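Local structure of AAR187Cp (Eremothecium gossypii, 3ZIL) at residues 41-46 against 84-89; 49-54 against 139-144; 80-85 against 133-138; 29-34 against 72-77. The protein probably regulates the establishment of sister-chromatid cohesion as the Wpl1 factor of the cohesin system, this all-helical chain being its C-terminal Wap1-family part. All coordinates share one frame; numbering follows the deposited sequence.

Contact 1: 41-46 against 84-89; sequences NNMLRL and SLLQCF
M43 and L86 form the centre of this contact, and the side-chain touching is apolar. The thioether sulfur M43 SD rests 3.7 Å from L86 CB, and M43 CG follows at 3.8 Å from the same carbon, so two successive atoms of the methionine lie against the root of the leucine. M43 gets there because CG stands anti to its backbone N (chi1 -177°) and chi2 is also extended, which carries the sulfur straight off helix 36-52 before chi3 bends the methyl aside. At L44, the next residue of helix 36-52, L86 CD1 comes within 3.7 Å of the backbone L44 N and 4.1 Å of L44 CB. L86 CD2 meets L44 CD1 at 4.1 Å, so the two leucine branches face different parts of one residue. The axes of these short segments approach to 10.0 Å and run at 36° to one another, a broadly parallel helix-helix interface within the all-helical Wap1 domain; L138 of helix 129-141 touches both L44 and L86. Q87 offers only its aliphatic stem to the methionine, with CG 3.8 Å from M43 SD and the two chains crossing at about a right angle. Its amide NE2 is engaged elsewhere, donating to C72 O and G75 O in the loop after helix 54-72, and no hydrogen bond joins the two segments.

Contact 2: 49-54 against 139-144; sequences DMMNNE and LRKLKF
M51 reaches toward K141 and L142 with a doubly bent side chain, and its shape decides what it touches. CG is anti to the backbone N (chi1 -176°), which sends the chain off the last turns of helix 36-52; chi2 and chi3, both bent, then fold the thioether so that the methyl ends over the backbone of the other segment. M51 CE lies 3.3 Å from K141 O, a close approach of a methyl to a carbonyl oxygen, and 3.7 Å from K141 CB. The same methyl meets L142 CD2 at 3.9 Å. Nearer its root, M51 CG packs at 3.8 Å against K141 CD, where the lysine stem passes obliquely across the methionine.

That stem is extended beyond CG and delivers the ammonium group to N52. K141 NZ donates to N52 OD1 at 3.1 Å, lying in the plane of the amide carbonyl on a lone pair, with a C=O...N angle of 130°. A second partner, D137, forms a salt bridge with the same nitrogen one turn earlier on helix 129-141. F89 of helix 81-93 borders the apolar side of M51 and L142. The chemistry is therefore divided: a methyl set against aliphatic carbons and the K141 carbonyl, and, toward solvent, a lysine whose charge is probably balanced mainly by D137, with N52 adding a neutral tie between the two segments.

Contact 3: 80-85 against 133-138; sequences QKVTSL and LNYQDL
Y135 and V82 approach from opposite directions, each leaving its own helix toward the other. The phenol extends from helix 129-141 with CG anti to the backbone N (chi1 179°), a setting that directs the ring toward V82. This long reach is needed, since the nearest CA atoms, those of V82 and Y135, are still 9.2 Å apart. V82 answers with both branches: CG1 touches the ring at Y135 CE1, 3.8 Å away, in an oblique approach, while CG2 stands 4.0 Å from Y135 OH. The valine thus spans the outer part of the ring from a ring carbon to the hydroxyl. One turn further on, L85 adds a looser touch, with its CD2 at 4.3 Å from Y135 OH. No hydrogen bond crosses between the segments.

Around the ring, F121 and I125 from the loop leading into helix 129-141 also pack on Y135, and R40 of helix 36-52 touches V82. At the start of helix 81-93, Q80 holds the N-cap position. Its carbonyl O accepts from S84 N at 3.1 Å and from S84 OG at 2.9 Å, the two donors arriving from opposite faces of the carbonyl plane. The arrangement is helix-to-helix packing of an all-alpha domain, in which one long aromatic bridges between the first turns of helix 81-93 and the middle of helix 129-141.

Contact 4: 29-34 against 72-77; sequences SDNSMT and CFQGTD
The amides of N31 and Q74 are the flat groups that meet, their planes turned 49° apart as the two side chains slide past each other in opposite directions. Q74 OE1 lies 4° out of the plane of the N31 amide, and N31 ND2 sits in the carbonyl plane of Q74. The hydrogen bond from N31 ND2 to Q74 OE1 measures 2.6 Å, with an N-H...O angle of 153°; since Q74 OE1 also sits 2.9 Å from N31 CB, the shortness is doubtful as a sign of strength. Q74 can span the gap because its chain is extended beyond CG. A water reinforces the link, accepting from N31 N at 3.0 Å and donating to Q74 OE1 at 3.0 Å. N31 ND2 also donates to W71 O, tying the amide to the end of helix 54-72.

D30 OD1 accepts from S32 N at 3.0 Å, forming an Asx turn, and from S32 OG at 2.6 Å, both on the same face of the carboxylate. M33 N to D30 O, 2.9 Å, closes a type I beta turn from D30 to M33. One asparagine joins this turn to the loop after helix 54-72: a surface loop-to-loop contact of the helical Wap1 domain.

All four contacts lie at the N-terminal end of the elongated Wap1 domain. Contacts 1 and 3 are closest, their centres 7 Å apart; they share S84 and L85 on helix 81-93. Contacts 1 and 2 (centres 10 Å apart) both use helix 36-52, and contacts 2 and 3 (centres 11 Å apart) both use helix 129-141, so three helices meet pairwise. Contact 4 joins the loops preceding helices 36-52 and 81-93, centre to centre about 12 Å from contact 1 and 21 Å from contact 2. Along the chain contact 4 crosses contact 1, and contact 3 is nested within the loop closed by contact 2. Residues distant in sequence thereby form one compact helical bundle.

Contact 1: 41-46 against 84-89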
# COMPACT_ATOMS: atom_id res chain seq x y z
N ASN A 41 -27.44 -14.83 -14.75
CA ASN A 41 -27.40 -15.10 -16.18
C ASN A 41 -27.71 -13.86 -17.01
O ASN A 41 -27.04 -13.60 -18.04
CB ASN A 41 -28.31 -16.29 -16.54
CG ASN A 41 -27.66 -17.65 -16.14
OD1 ASN A 41 -26.58 -17.69 -15.54
ND2 ASN A 41 -28.32 -18.72 -16.44
N ASN A 42 -28.70 -13.08 -16.57
CA ASN A 42 -28.97 -11.82 -17.22
C ASN A 42 -27.74 -10.92 -17.05
O ASN A 42 -27.39 -10.20 -17.98
CB ASN A 42 -30.21 -11.09 -16.66
CG ASN A 42 -31.53 -11.79 -17.08
OD1 ASN A 42 -32.58 -11.44 -16.63
ND2 ASN A 42 -31.45 -12.73 -17.94
N MET A 43 -27.13 -10.93 -15.88
CA MET A 43 -25.97 -9.96 -15.66
C MET A 43 -24.82 -10.37 -16.61
O MET A 43 -24.10 -9.52 -17.21
CB MET A 43 -25.53 -9.92 -14.16
CG MET A 43 -24.39 -8.86 -13.90
SD MET A 43 -24.11 -8.95 -12.08
CE MET A 43 -25.61 -8.26 -11.37
N LEU A 44 -24.64 -11.68 -16.74
CA LEU A 44 -23.61 -12.18 -17.67
C LEU A 44 -23.81 -11.73 -19.10
O LEU A 44 -22.87 -11.23 -19.80
CB LEU A 44 -23.49 -13.72 -17.58
CG LEU A 44 -22.56 -14.44 -18.59
CD1 LEU A 44 -21.14 -13.85 -18.35
CD2 LEU A 44 -22.54 -15.96 -18.44
N ARG A 45 -25.03 -11.86 -19.56
CA ARG A 45 -25.39 -11.51 -20.86
C ARG A 45 -25.25 -9.99 -21.05
O ARG A 45 -24.82 -9.53 -22.12
CB ARG A 45 -26.80 -12.04 -21.10
CG ARG A 45 -27.48 -11.50 -22.35
CD ARG A 45 -28.74 -12.37 -22.60
NE ARG A 45 -29.28 -12.00 -23.89
CZ ARG A 45 -30.48 -12.32 -24.35
NH1 ARG A 45 -31.33 -13.04 -23.62
NH2 ARG A 45 -30.84 -11.87 -25.56
N LEU A 46 -25.55 -9.21 -20.01
CA LEU A 46 -25.36 -7.75 -20.09
C LEU A 46 -23.89 -7.32 -20.24
O LEU A 46 -23.55 -6.43 -21.09
CB LEU A 46 -25.97 -7.10 -18.85
CG LEU A 46 -25.67 -5.63 -18.58
CD1 LEU A 46 -26.26 -4.80 -19.71
CD2 LEU A 46 -26.10 -5.16 -17.15
N SER A 84 -20.17 -11.44 -8.29
CA SER A 84 -19.25 -10.38 -7.76
C SER A 84 -18.21 -9.89 -8.80
O SER A 84 -17.93 -8.68 -8.94
CB SER A 84 -18.60 -10.99 -6.52
OG SER A 84 -19.53 -10.93 -5.47
N LEU A 85 -17.67 -10.85 -9.55
CA LEU A 85 -16.84 -10.57 -10.69
C LEU A 85 -17.52 -9.73 -11.78
O LEU A 85 -16.94 -8.75 -12.27
CB LEU A 85 -16.31 -11.85 -11.29
CG LEU A 85 -15.18 -11.54 -12.31
CD1 LEU A 85 -13.95 -10.87 -11.66
CD2 LEU A 85 -14.76 -12.81 -13.09
N LEU A 86 -18.72 -10.14 -12.19
CA LEU A 86 -19.50 -9.38 -13.13
C LEU A 86 -19.75 -7.97 -12.60
O LEU A 86 -19.75 -7.02 -13.37
CB LEU A 86 -20.86 -10.09 -13.35
CG LEU A 86 -20.80 -11.54 -13.83
CD1 LEU A 86 -22.18 -12.24 -13.99
CD2 LEU A 86 -19.95 -11.64 -15.09
N GLN A 87 -20.03 -7.83 -11.29
CA GLN A 87 -20.35 -6.56 -10.73
C GLN A 87 -19.11 -5.70 -10.73
O GLN A 87 -19.25 -4.50 -10.91
CB GLN A 87 -20.89 -6.65 -9.27
CG GLN A 87 -22.30 -7.25 -9.26
CD GLN A 87 -22.76 -7.62 -7.87
OE1 GLN A 87 -22.11 -8.40 -7.18
NE2 GLN A 87 -23.95 -7.14 -7.49
N CYS A 88 -17.94 -6.29 -10.46
CA CYS A 88 -16.68 -5.47 -10.54
C CYS A 88 -16.45 -4.94 -12.02
O CYS A 88 -16.06 -3.81 -12.19
CB CYS A 88 -15.48 -6.29 -10.15
SG CYS A 88 -15.36 -6.80 -8.43
N PHE A 89 -16.66 -5.77 -13.05
CA PHE A 89 -16.63 -5.30 -14.45
C PHE A 89 -17.60 -4.09 -14.74
O PHE A 89 -17.16 -3.08 -15.26
CB PHE A 89 -16.84 -6.48 -15.44
CG PHE A 89 -17.08 -6.03 -16.84
CD1 PHE A 89 -16.02 -5.55 -17.63
CD2 PHE A 89 -18.37 -5.97 -17.35
CE1 PHE A 89 -16.24 -5.11 -18.93
CE2 PHE A 89 -18.59 -5.49 -18.65
CZ PHE A 89 -17.53 -5.06 -19.43

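Contact 2: 49-54 against 139-144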
# COMPACT_ATOMS: atom_id res chain seq x y z
N ASP A 49 -22.56 -8.24 -23.79
CA ASP A 49 -23.01 -7.18 -24.71
C ASP A 49 -22.20 -5.88 -24.58
O ASP A 49 -21.77 -5.27 -25.59
CB ASP A 49 -24.50 -6.93 -24.49
CG ASP A 49 -25.36 -8.14 -24.88
OD1 ASP A 49 -24.84 -9.09 -25.48
OD2 ASP A 49 -26.56 -8.17 -24.59
N MET A 50 -21.99 -5.44 -23.35
CA MET A 50 -21.32 -4.16 -23.08
C MET A 50 -19.89 -4.29 -23.49
O MET A 50 -19.36 -3.42 -24.13
CB MET A 50 -21.34 -3.84 -21.57
CG MET A 50 -22.72 -3.46 -21.09
SD MET A 50 -22.87 -3.22 -19.30
CE MET A 50 -21.90 -1.73 -19.27
N MET A 51 -19.27 -5.40 -23.11
CA MET A 51 -17.90 -5.75 -23.56
C MET A 51 -17.84 -5.75 -25.09
O MET A 51 -16.88 -5.25 -25.62
CB MET A 51 -17.41 -7.10 -22.99
CG MET A 51 -15.97 -7.39 -23.37
SD MET A 51 -14.76 -6.32 -22.48
CE MET A 51 -14.57 -7.25 -20.94
N ASN A 52 -18.89 -6.22 -25.79
CA ASN A 52 -18.87 -6.30 -27.24
C ASN A 52 -19.37 -5.02 -27.98
O ASN A 52 -19.21 -4.90 -29.21
CB ASN A 52 -19.67 -7.56 -27.70
CG ASN A 52 -18.94 -8.89 -27.37
OD1 ASN A 52 -17.73 -8.91 -27.07
ND2 ASN A 52 -19.68 -9.99 -27.36
N ASN A 53 -19.99 -4.08 -27.27
CA ASN A 53 -20.71 -3.00 -27.93
C ASN A 53 -20.58 -1.68 -27.15
O ASN A 53 -21.31 -1.42 -26.16
CB ASN A 53 -22.18 -3.42 -28.21
CG ASN A 53 -22.99 -2.31 -28.86
OD1 ASN A 53 -22.46 -1.23 -29.06
ND2 ASN A 53 -24.25 -2.55 -29.17
N GLU A 54 -19.60 -0.86 -27.56
CA GLU A 54 -19.31 0.43 -26.95
C GLU A 54 -20.54 1.34 -27.07
O GLU A 54 -20.86 2.14 -26.20
CB GLU A 54 -18.03 1.02 -27.62
CG GLU A 54 -17.55 2.38 -27.12
CD GLU A 54 -17.14 2.38 -25.64
OE1 GLU A 54 -16.23 1.61 -25.27
OE2 GLU A 54 -17.72 3.14 -24.83
N LEU A 139 -14.46 -13.94 -19.71
CA LEU A 139 -13.21 -14.10 -19.01
C LEU A 139 -11.98 -13.80 -19.86
O LEU A 139 -11.09 -13.09 -19.40
CB LEU A 139 -13.11 -15.53 -18.42
CG LEU A 139 -13.07 -15.91 -16.95
CD1 LEU A 139 -13.96 -15.08 -16.05
CD2 LEU A 139 -13.32 -17.42 -16.79
N ARG A 140 -11.91 -14.37 -21.06
CA ARG A 140 -10.88 -13.98 -22.06
C ARG A 140 -10.81 -12.48 -22.35
O ARG A 140 -9.78 -12.00 -22.72
CB ARG A 140 -10.98 -14.81 -23.39
CG ARG A 140 -10.74 -16.31 -23.16
CD ARG A 140 -10.74 -17.16 -24.43
NE ARG A 140 -11.96 -17.07 -25.24
CZ ARG A 140 -12.95 -17.97 -25.23
NH1 ARG A 140 -12.88 -19.03 -24.44
NH2 ARG A 140 -14.03 -17.84 -26.01
N LYS A 141 -11.89 -11.74 -22.17
CA LYS A 141 -11.84 -10.30 -22.39
C LYS A 141 -11.64 -9.39 -21.17
O LYS A 141 -11.40 -8.21 -21.34
CB LYS A 141 -13.12 -9.87 -23.12
CG LYS A 141 -13.09 -10.13 -24.62
CD LYS A 141 -14.49 -10.41 -25.17
CE LYS A 141 -14.36 -10.91 -26.62
NZ LYS A 141 -15.71 -11.32 -27.06
N LEU A 142 -11.84 -9.90 -19.94
CA LEU A 142 -11.87 -9.02 -18.74
C LEU A 142 -10.46 -8.59 -18.41
O LEU A 142 -9.51 -9.34 -18.65
CB LEU A 142 -12.37 -9.82 -17.55
CG LEU A 142 -13.91 -9.96 -17.54
CD1 LEU A 142 -14.25 -11.01 -16.52
CD2 LEU A 142 -14.59 -8.58 -17.26
N LYS A 143 -10.33 -7.40 -17.88
CA LYS A 143 -9.08 -6.94 -17.37
C LYS A 143 -8.51 -7.88 -16.27
O LYS A 143 -7.29 -8.00 -16.15
CB LYS A 143 -9.32 -5.55 -16.78
CG LYS A 143 -8.05 -4.80 -16.38
CD LYS A 143 -8.45 -3.39 -15.95
CE LYS A 143 -9.21 -2.68 -17.07
NZ LYS A 143 -9.62 -1.30 -16.72
N PHE A 144 -9.36 -8.51 -15.45
CA PHE A 144 -8.89 -9.43 -14.35
C PHE A 144 -9.89 -10.57 -14.26
O PHE A 144 -11.09 -10.34 -14.40
CB PHE A 144 -8.93 -8.74 -12.97
CG PHE A 144 -7.99 -7.54 -12.83
CD1 PHE A 144 -6.59 -7.69 -12.75
CD2 PHE A 144 -8.51 -6.22 -12.82
CE1 PHE A 144 -5.72 -6.55 -12.58
CE2 PHE A 144 -7.64 -5.09 -12.68
CZ PHE A 144 -6.27 -5.24 -12.56

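Contact 3: 80-85 against 133-138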
# COMPACT_ATOMS: atom_id res chain seq x y z
N GLN A 80 -20.80 -14.87 -3.44
CA GLN A 80 -21.23 -15.27 -4.79
C GLN A 80 -20.19 -14.77 -5.72
O GLN A 80 -20.23 -13.62 -6.13
CB GLN A 80 -22.63 -14.75 -5.12
CG GLN A 80 -23.67 -15.39 -4.18
CD GLN A 80 -25.02 -14.72 -4.13
OE1 GLN A 80 -25.34 -13.78 -4.86
NE2 GLN A 80 -25.85 -15.22 -3.24
N LYS A 81 -19.24 -15.64 -6.04
CA LYS A 81 -18.01 -15.13 -6.70
C LYS A 81 -18.23 -14.70 -8.14
O LYS A 81 -17.65 -13.70 -8.56
CB LYS A 81 -16.89 -16.13 -6.62
CG LYS A 81 -16.42 -16.48 -5.22
CD LYS A 81 -15.59 -15.30 -4.71
CE LYS A 81 -15.11 -15.55 -3.31
NZ LYS A 81 -14.91 -14.22 -2.71
N VAL A 82 -19.09 -15.41 -8.90
CA VAL A 82 -19.21 -15.13 -10.31
C VAL A 82 -20.00 -13.82 -10.48
O VAL A 82 -19.59 -12.94 -11.21
CB VAL A 82 -19.83 -16.29 -11.16
CG1 VAL A 82 -20.14 -15.75 -12.57
CG2 VAL A 82 -18.90 -17.48 -11.23
N THR A 83 -21.04 -13.65 -9.68
CA THR A 83 -21.85 -12.44 -9.72
C THR A 83 -20.97 -11.25 -9.33
O THR A 83 -21.04 -10.19 -9.96
CB THR A 83 -23.05 -12.62 -8.80
OG1 THR A 83 -23.89 -13.63 -9.37
CG2 THR A 83 -23.86 -11.36 -8.67
N SER A 84 -20.17 -11.44 -8.29
CA SER A 84 -19.25 -10.38 -7.76
C SER A 84 -18.21 -9.89 -8.80
O SER A 84 -17.93 -8.68 -8.94
CB SER A 84 -18.60 -10.99 -6.52
OG SER A 84 -19.53 -10.93 -5.47
N LEU A 85 -17.67 -10.85 -9.55
CA LEU A 85 -16.84 -10.57 -10.69
C LEU A 85 -17.52 -9.73 -11.78
O LEU A 85 -16.94 -8.75 -12.27
CB LEU A 85 -16.31 -11.85 -11.29
CG LEU A 85 -15.18 -11.54 -12.31
CD1 LEU A 85 -13.95 -10.87 -11.66
CD2 LEU A 85 -14.76 -12.81 -13.09
N LEU A 133 -20.06 -21.33 -22.06
CA LEU A 133 -19.36 -20.70 -23.21
C LEU A 133 -19.33 -19.20 -23.09
O LEU A 133 -18.31 -18.57 -23.40
CB LEU A 133 -20.03 -21.02 -24.52
CG LEU A 133 -19.43 -21.93 -25.57
CD1 LEU A 133 -18.45 -22.97 -25.04
CD2 LEU A 133 -20.62 -22.54 -26.30
N ASN A 134 -20.46 -18.59 -22.72
CA ASN A 134 -20.53 -17.11 -22.59
C ASN A 134 -19.58 -16.58 -21.53
O ASN A 134 -18.97 -15.51 -21.68
CB ASN A 134 -21.97 -16.62 -22.29
CG ASN A 134 -22.83 -16.48 -23.56
OD1 ASN A 134 -22.33 -16.55 -24.69
ND2 ASN A 134 -24.10 -16.27 -23.36
N TYR A 135 -19.47 -17.36 -20.47
CA TYR A 135 -18.59 -17.01 -19.34
C TYR A 135 -17.11 -17.06 -19.70
O TYR A 135 -16.41 -16.08 -19.47
CB TYR A 135 -18.86 -17.96 -18.20
CG TYR A 135 -18.00 -17.71 -17.00
CD1 TYR A 135 -18.11 -16.50 -16.29
CD2 TYR A 135 -17.13 -18.71 -16.52
CE1 TYR A 135 -17.36 -16.29 -15.11
CE2 TYR A 135 -16.35 -18.49 -15.37
CZ TYR A 135 -16.46 -17.27 -14.67
OH TYR A 135 -15.69 -17.03 -13.52
N GLN A 136 -16.65 -18.19 -20.27
CA GLN A 136 -15.30 -18.28 -20.90
C GLN A 136 -15.00 -17.13 -21.84
O GLN A 136 -13.92 -16.54 -21.83
CB GLN A 136 -15.08 -19.60 -21.68
CG GLN A 136 -15.33 -20.95 -20.95
CD GLN A 136 -15.16 -20.95 -19.41
OE1 GLN A 136 -14.13 -20.47 -18.85
NE2 GLN A 136 -16.19 -21.53 -18.70
N ASP A 137 -15.95 -16.83 -22.70
CA ASP A 137 -15.75 -15.77 -23.67
C ASP A 137 -15.51 -14.40 -22.93
O ASP A 137 -14.53 -13.64 -23.21
CB ASP A 137 -16.95 -15.80 -24.58
CG ASP A 137 -17.07 -14.61 -25.52
OD1 ASP A 137 -16.21 -13.70 -25.56
OD2 ASP A 137 -18.09 -14.60 -26.25
N LEU A 138 -16.39 -14.09 -21.97
CA LEU A 138 -16.15 -12.89 -21.13
C LEU A 138 -14.80 -12.85 -20.41
O LEU A 138 -14.11 -11.82 -20.47
CB LEU A 138 -17.31 -12.64 -20.15
CG LEU A 138 -17.17 -11.31 -19.38
CD1 LEU A 138 -17.41 -10.06 -20.27
CD2 LEU A 138 -18.16 -11.38 -18.23

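Contact 4: 29-34 against 72-77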
# COMPACT_ATOMS: atom_id res chain seq x y z
N SER A 29 -34.39 -7.54 -15.34
CA SER A 29 -35.59 -8.20 -14.76
C SER A 29 -35.63 -7.95 -13.24
O SER A 29 -34.62 -8.06 -12.58
CB SER A 29 -35.53 -9.71 -15.03
OG SER A 29 -34.25 -10.19 -14.63
N ASP A 30 -36.78 -7.59 -12.71
CA ASP A 30 -37.06 -7.49 -11.24
C ASP A 30 -36.38 -8.55 -10.36
O ASP A 30 -36.82 -9.72 -10.33
CB ASP A 30 -38.61 -7.55 -11.04
CG ASP A 30 -39.05 -7.05 -9.66
OD1 ASP A 30 -38.28 -7.19 -8.66
OD2 ASP A 30 -40.18 -6.56 -9.59
N ASN A 31 -35.31 -8.15 -9.64
CA ASN A 31 -34.50 -9.07 -8.83
C ASN A 31 -35.31 -9.73 -7.72
O ASN A 31 -34.95 -10.78 -7.27
CB ASN A 31 -33.24 -8.36 -8.23
CG ASN A 31 -32.23 -7.92 -9.32
OD1 ASN A 31 -31.88 -8.70 -10.19
ND2 ASN A 31 -31.76 -6.66 -9.26
N SER A 32 -36.45 -9.15 -7.34
CA SER A 32 -37.27 -9.71 -6.25
C SER A 32 -38.21 -10.80 -6.81
O SER A 32 -38.84 -11.57 -6.05
CB SER A 32 -38.06 -8.60 -5.51
OG SER A 32 -39.04 -8.08 -6.37
N MET A 33 -38.26 -10.89 -8.14
CA MET A 33 -39.07 -11.88 -8.84
C MET A 33 -38.23 -13.00 -9.51
O MET A 33 -38.82 -13.91 -10.07
CB MET A 33 -39.96 -11.21 -9.90
CG MET A 33 -41.03 -10.28 -9.33
SD MET A 33 -42.03 -11.00 -7.99
CE MET A 33 -43.33 -11.91 -8.89
N THR A 34 -36.88 -12.95 -9.44
CA THR A 34 -36.00 -13.96 -10.07
C THR A 34 -35.13 -14.76 -9.05
O THR A 34 -34.98 -14.34 -7.87
CB THR A 34 -35.10 -13.33 -11.14
OG1 THR A 34 -34.26 -12.36 -10.52
CG2 THR A 34 -35.92 -12.67 -12.15
N CYS A 72 -27.76 -3.67 -11.16
CA CYS A 72 -26.58 -4.51 -10.94
C CYS A 72 -26.25 -4.62 -9.44
O CYS A 72 -25.81 -5.67 -8.99
CB CYS A 72 -25.31 -4.01 -11.69
SG CYS A 72 -25.53 -4.04 -13.52
N PHE A 73 -26.44 -3.57 -8.67
CA PHE A 73 -25.87 -3.56 -7.29
C PHE A 73 -26.94 -3.67 -6.27
O PHE A 73 -26.71 -3.39 -5.12
CB PHE A 73 -24.94 -2.37 -7.03
CG PHE A 73 -23.74 -2.37 -7.93
CD1 PHE A 73 -22.71 -3.26 -7.70
CD2 PHE A 73 -23.69 -1.56 -9.08
CE1 PHE A 73 -21.59 -3.28 -8.57
CE2 PHE A 73 -22.60 -1.58 -9.94
CZ PHE A 73 -21.55 -2.48 -9.69
N GLN A 74 -28.11 -4.13 -6.68
CA GLN A 74 -29.26 -4.25 -5.73
C GLN A 74 -28.92 -5.24 -4.58
O GLN A 74 -29.26 -5.02 -3.41
CB GLN A 74 -30.57 -4.68 -6.46
CG GLN A 74 -31.79 -4.42 -5.59
CD GLN A 74 -33.09 -4.98 -6.17
OE1 GLN A 74 -33.10 -5.60 -7.25
NE2 GLN A 74 -34.21 -4.73 -5.48
N GLY A 75 -28.29 -6.34 -4.94
CA GLY A 75 -27.77 -7.30 -3.98
C GLY A 75 -26.28 -7.48 -4.26
O GLY A 75 -25.84 -7.57 -5.44
N THR A 76 -25.50 -7.52 -3.19
CA THR A 76 -24.05 -7.79 -3.32
C THR A 76 -23.81 -8.85 -2.24
O THR A 76 -24.42 -8.82 -1.17
CB THR A 76 -23.22 -6.55 -3.04
OG1 THR A 76 -23.67 -5.99 -1.82
CG2 THR A 76 -23.41 -5.44 -4.08
N ASP A 77 -22.99 -9.83 -2.55
CA ASP A 77 -22.63 -10.84 -1.58
C ASP A 77 -21.25 -11.34 -1.99
O ASP A 77 -21.12 -11.87 -3.08
CB ASP A 77 -23.67 -12.00 -1.64
CG ASP A 77 -23.35 -13.13 -0.67
OD1 ASP A 77 -22.24 -13.22 -0.12
OD2 ASP A 77 -24.24 -13.96 -0.48
O HOH W 1 -34.92 -5.14 -9.60